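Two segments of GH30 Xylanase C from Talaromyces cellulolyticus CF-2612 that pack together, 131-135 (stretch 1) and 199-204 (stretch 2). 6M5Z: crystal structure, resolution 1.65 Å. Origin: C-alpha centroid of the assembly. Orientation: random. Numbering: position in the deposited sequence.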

ATOM      1  N   ALA A 131       2.047   0.612 -13.481  1.00 10.63           N
ATOM      2  CA  ALA A 131       1.328   1.017 -14.705  1.00 10.02           C
ATOM      3  C   ALA A 131      -0.125   0.545 -14.637  1.00 11.45           C
ATOM      4  O   ALA A 131      -0.370  -0.653 -14.332  1.00 10.97           O
ATOM      5  CB  ALA A 131       2.013   0.414 -15.927  1.00 10.92           C
ATOM      6  N   TRP A 132      -1.062   1.422 -14.974  1.00 11.29           N
ATOM      7  CA  TRP A 132      -2.465   1.015 -15.156  1.00 11.83           C
ATOM      8  C   TRP A 132      -2.663   0.403 -16.541  1.00 11.55           C
ATOM      9  O   TRP A 132      -3.611  -0.395 -16.704  1.00 10.95           O
ATOM     10  CB  TRP A 132      -3.411   2.193 -14.937  1.00 11.45           C
ATOM     11  CG  TRP A 132      -3.967   2.418 -13.561  1.00 11.24           C
ATOM     12  CD1 TRP A 132      -5.281   2.656 -13.291  1.00 11.28           C
ATOM     13  CD2 TRP A 132      -3.254   2.725 -12.344  1.00 11.17           C
ATOM     14  NE1 TRP A 132      -5.447   2.999 -11.973  1.00 11.98           N
ATOM     15  CE2 TRP A 132      -4.221   3.025 -11.364  1.00 11.29           C
ATOM     16  CE3 TRP A 132      -1.915   2.651 -11.948  1.00 11.38           C
ATOM     17  CZ2 TRP A 132      -3.888   3.304 -10.047  1.00 11.50           C
ATOM     18  CZ3 TRP A 132      -1.594   2.990 -10.651  1.00 10.79           C
ATOM     19  CH2 TRP A 132      -2.556   3.312  -9.713  1.00 11.43           C
ATOM     20  N   SER A 133      -1.833   0.758 -17.524  1.00 10.51           N
ATOM     21  CA  SER A 133      -1.943   0.208 -18.887  1.00 10.63           C
ATOM     22  C   SER A 133      -0.595   0.407 -19.555  1.00 11.20           C
ATOM     23  O   SER A 133       0.095   1.349 -19.171  1.00 10.66           O
ATOM     24  CB  SER A 133      -3.030   0.927 -19.624  1.00 10.49           C
ATOM     25  OG  SER A 133      -3.113   0.509 -20.987  1.00 11.65           O
ATOM     26  N   ALA A 134      -0.294  -0.406 -20.549  1.00 10.43           N
ATOM     27  CA  ALA A 134       0.726  -0.078 -21.553  1.00 10.76           C
ATOM     28  C   ALA A 134       0.176   1.055 -22.413  1.00 11.61           C
ATOM     29  O   ALA A 134      -1.033   1.344 -22.435  1.00 11.16           O
ATOM     30  CB  ALA A 134       1.067  -1.275 -22.395  1.00 10.00           C
ATOM     31  N   PRO A 135       1.032   1.764 -23.165  1.00 11.92           N
ATOM     32  CA  PRO A 135       0.504   2.671 -24.187  1.00 11.86           C
ATOM     33  C   PRO A 135      -0.456   1.960 -25.149  1.00 11.30           C
ATOM     34  O   PRO A 135      -0.328   0.767 -25.393  1.00 12.67           O
ATOM     35  CB  PRO A 135       1.754   3.151 -24.913  1.00 12.14           C
ATOM     36  CG  PRO A 135       2.819   3.006 -23.850  1.00 12.31           C
ATOM     37  CD  PRO A 135       2.498   1.751 -23.083  1.00 12.20           C
ATOM     38  N   ASN A 199     -13.642   2.609 -17.890  1.00 14.98           N
ATOM     39  CA  ASN A 199     -13.481   3.689 -18.904  1.00 15.72           C
ATOM     40  C   ASN A 199     -12.353   4.637 -18.472  1.00 15.10           C
ATOM     41  O   ASN A 199     -12.553   5.873 -18.408  1.00 15.39           O
ATOM     42  CB  ASN A 199     -14.794   4.464 -19.086  1.00 16.48           C
ATOM     43  CG  ASN A 199     -14.705   5.427 -20.244  1.00 17.37           C
ATOM     44  OD1 ASN A 199     -14.026   5.129 -21.228  1.00 16.25           O
ATOM     45  ND2 ASN A 199     -15.338   6.588 -20.111  1.00 15.51           N
ATOM     46  N   TYR A 200     -11.194   4.088 -18.144  1.00 13.85           N
ATOM     47  CA  TYR A 200      -9.954   4.875 -17.953  1.00 12.82           C
ATOM     48  C   TYR A 200      -8.826   3.864 -18.059  1.00 13.31           C
ATOM     49  O   TYR A 200      -9.091   2.645 -18.343  1.00 12.38           O
ATOM     50  CB  TYR A 200      -9.925   5.659 -16.626  1.00 13.28           C
ATOM     51  CG  TYR A 200     -10.137   4.822 -15.386  1.00 12.87           C
ATOM     52  CD1 TYR A 200      -9.125   4.037 -14.853  1.00 12.08           C
ATOM     53  CD2 TYR A 200     -11.372   4.789 -14.731  1.00 14.01           C
ATOM     54  CE1 TYR A 200      -9.328   3.265 -13.715  1.00 11.98           C
ATOM     55  CE2 TYR A 200     -11.588   4.005 -13.600  1.00 13.45           C
ATOM     56  CZ  TYR A 200     -10.557   3.247 -13.083  1.00 12.91           C
ATOM     57  OH  TYR A 200     -10.711   2.415 -12.004  1.00 13.78           O
ATOM     58  N   ASP A 201      -7.605   4.337 -17.929  1.00 12.57           N
ATOM     59  CA  ASP A 201      -6.400   3.507 -18.117  1.00 11.84           C
ATOM     60  C   ASP A 201      -6.582   2.115 -17.478  1.00 11.44           C
ATOM     61  O   ASP A 201      -6.833   2.011 -16.242  1.00 10.04           O
ATOM     62  CB  ASP A 201      -5.144   4.085 -17.461  1.00 13.05           C
ATOM     63  CG  ASP A 201      -4.677   5.468 -17.897  1.00 17.25           C
ATOM     64  OD1 ASP A 201      -5.510   6.227 -18.401  1.00 18.95           O
ATOM     65  OD2 ASP A 201      -3.473   5.790 -17.593  1.00 17.13           O
ATOM     66  N   SER A 202      -6.443   1.059 -18.291  1.00 10.07           N
ATOM     67  CA  SER A 202      -6.681  -0.325 -17.842  1.00  9.73           C
ATOM     68  C   SER A 202      -6.043  -1.273 -18.834  1.00 10.27           C
ATOM     69  O   SER A 202      -5.748  -0.859 -19.973  1.00 10.64           O
ATOM     70  CB  SER A 202      -8.131  -0.611 -17.664  1.00  9.92           C
ATOM     71  OG  SER A 202      -8.846  -0.189 -18.802  1.00 11.41           O
ATOM     72  N   MET A 203      -5.799  -2.478 -18.372  1.00 10.80           N
ATOM     73  CA  MET A 203      -5.156  -3.514 -19.227  1.00  9.87           C
ATOM     74  C   MET A 203      -5.343  -4.840 -18.529  1.00 11.52           C
ATOM     75  O   MET A 203      -5.248  -4.897 -17.295  1.00 10.09           O
ATOM     76  CB  MET A 203      -3.678  -3.226 -19.517  1.00 10.49           C
ATOM     77  CG  MET A 203      -3.084  -4.189 -20.515  1.00 10.21           C
ATOM     78  SD  MET A 203      -1.484  -3.641 -21.186  1.00 11.73           S
ATOM     79  CE  MET A 203      -0.395  -4.054 -19.843  1.00 10.85           C
ATOM     80  N   LEU A 204      -5.693  -5.857 -19.316  1.00 10.75           N
ATOM     81  CA  LEU A 204      -6.201  -7.129 -18.771  1.00 11.14           C
ATOM     82  C   LEU A 204      -5.186  -8.272 -18.855  1.00 10.69           C
ATOM     83  O   LEU A 204      -4.277  -8.282 -19.684  1.00 12.86           O
ATOM     84  CB  LEU A 204      -7.506  -7.471 -19.505  1.00 11.60           C
ATOM     85  CG  LEU A 204      -8.557  -6.358 -19.629  1.00 11.81           C
ATOM     86  CD1 LEU A 204      -9.820  -6.923 -20.282  1.00 12.24           C
ATOM     87  CD2 LEU A 204      -8.845  -5.682 -18.290  1.00 11.91           C
TER
HETATM   88  O   HOH W   1      -3.388  -3.106 -16.142  1.00  9.02           O
HETATM   89  O   HOH W   2      -1.384   4.058 -16.597  1.00 18.06           O

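The one direct hydrogen bond between these two stretches ends on sulfur. Ala134 N donates to Met203 SD at 3.5 Å, with an N-H...S angle of 165°. The bond is weak, as thioether sulfur is a poor acceptor, but its geometry is nearly straight. Met203 reaches this position with an extended side chain. Its chi1 and chi2 are both t, and only chi3 turns, to p. The CA-to-CB bond points toward the other stretch, so the chain starts in the right direction. The same sulfur also packs on the methyl group of Ala134, with Ala134 CB 3.7 Å from Met203 SD. Methionine suits this place because one atom can serve both as a weak acceptor and as an apolar surface. The methyl group of Ala134 gives the sulfur a small apolar surface beside the backbone N.

Neither stretch forms a regular helix or strand. Their touching parts run 62° apart, and their closest CA approach is 4.9 Å, between Ser133 CA and Ser202 CA. There is no ladder of backbone hydrogen bonds. Trp132 O lies 3.5 Å from Met203 N, but the angle is too poor for a bond. Trp132 O also sits 3.3 Å from Ser202 CA, so the two backbones are in close contact here.

Two waters add polar contacts. Water 1 lies within reach of two backbone carbonyls, with its O 2.8 Å from both Trp132 O and Met203 O. Water 2 accepts from Trp132 N at 3.1 Å and donates to Asp201 OD2 at 2.9 Å. The carboxylate thus reaches the backbone of stretch 1 through water. Asp201 points its CA-to-CB bond toward that stretch, with chi1 in m, and Asp201 CB comes 3.6 Å from Trp132 CB.

Trp132 gives the largest covered area, 76 Å² of its surface. Its CA-to-CB bond points toward stretch 2, and chi1 is -92°, between the usual wells. The indole meets its neighbours at its edge. Trp132 CD1 is 3.4 Å from Asp201 O and 4.1 Å from Tyr200 CE1. The tyrosine also presents its ring edge, so the two aromatic rings meet edge to edge and do not stack. Tryptophan suits this buried place, where its broad ring offers an apolar edge to stretch 2. Tyr200 is exposed and loses only 17 Å² to this contact. Its CA-to-CB bond points sideways, but the end of the side chain comes nearer. A tyrosine can meet the indole edge with its ring and still tolerate solvent through its hydroxyl.

Each serine hydroxyl bonds within its own stretch, and also elsewhere in the structure. Ser133 OG, with chi1 in t, donates to Ala134 O at 2.7 Å. Ser133 OG also lies 3.1 Å from Ser202 O, without a hydrogen bond assigned to that pair. The small, sideways side chain of Ser133 fits beside the other backbone. Ser202 points its CA-to-CB bond away from stretch 1 and meets it with backbone atoms, CA and O. Ser202 OG donates to Tyr200 O at 2.9 Å.

In total, 296 Å² is buried, summed over both sides. Trp132, Met203 and Ser133 contribute most. Ala131, Pro135, Asn199 and Leu204 take no part.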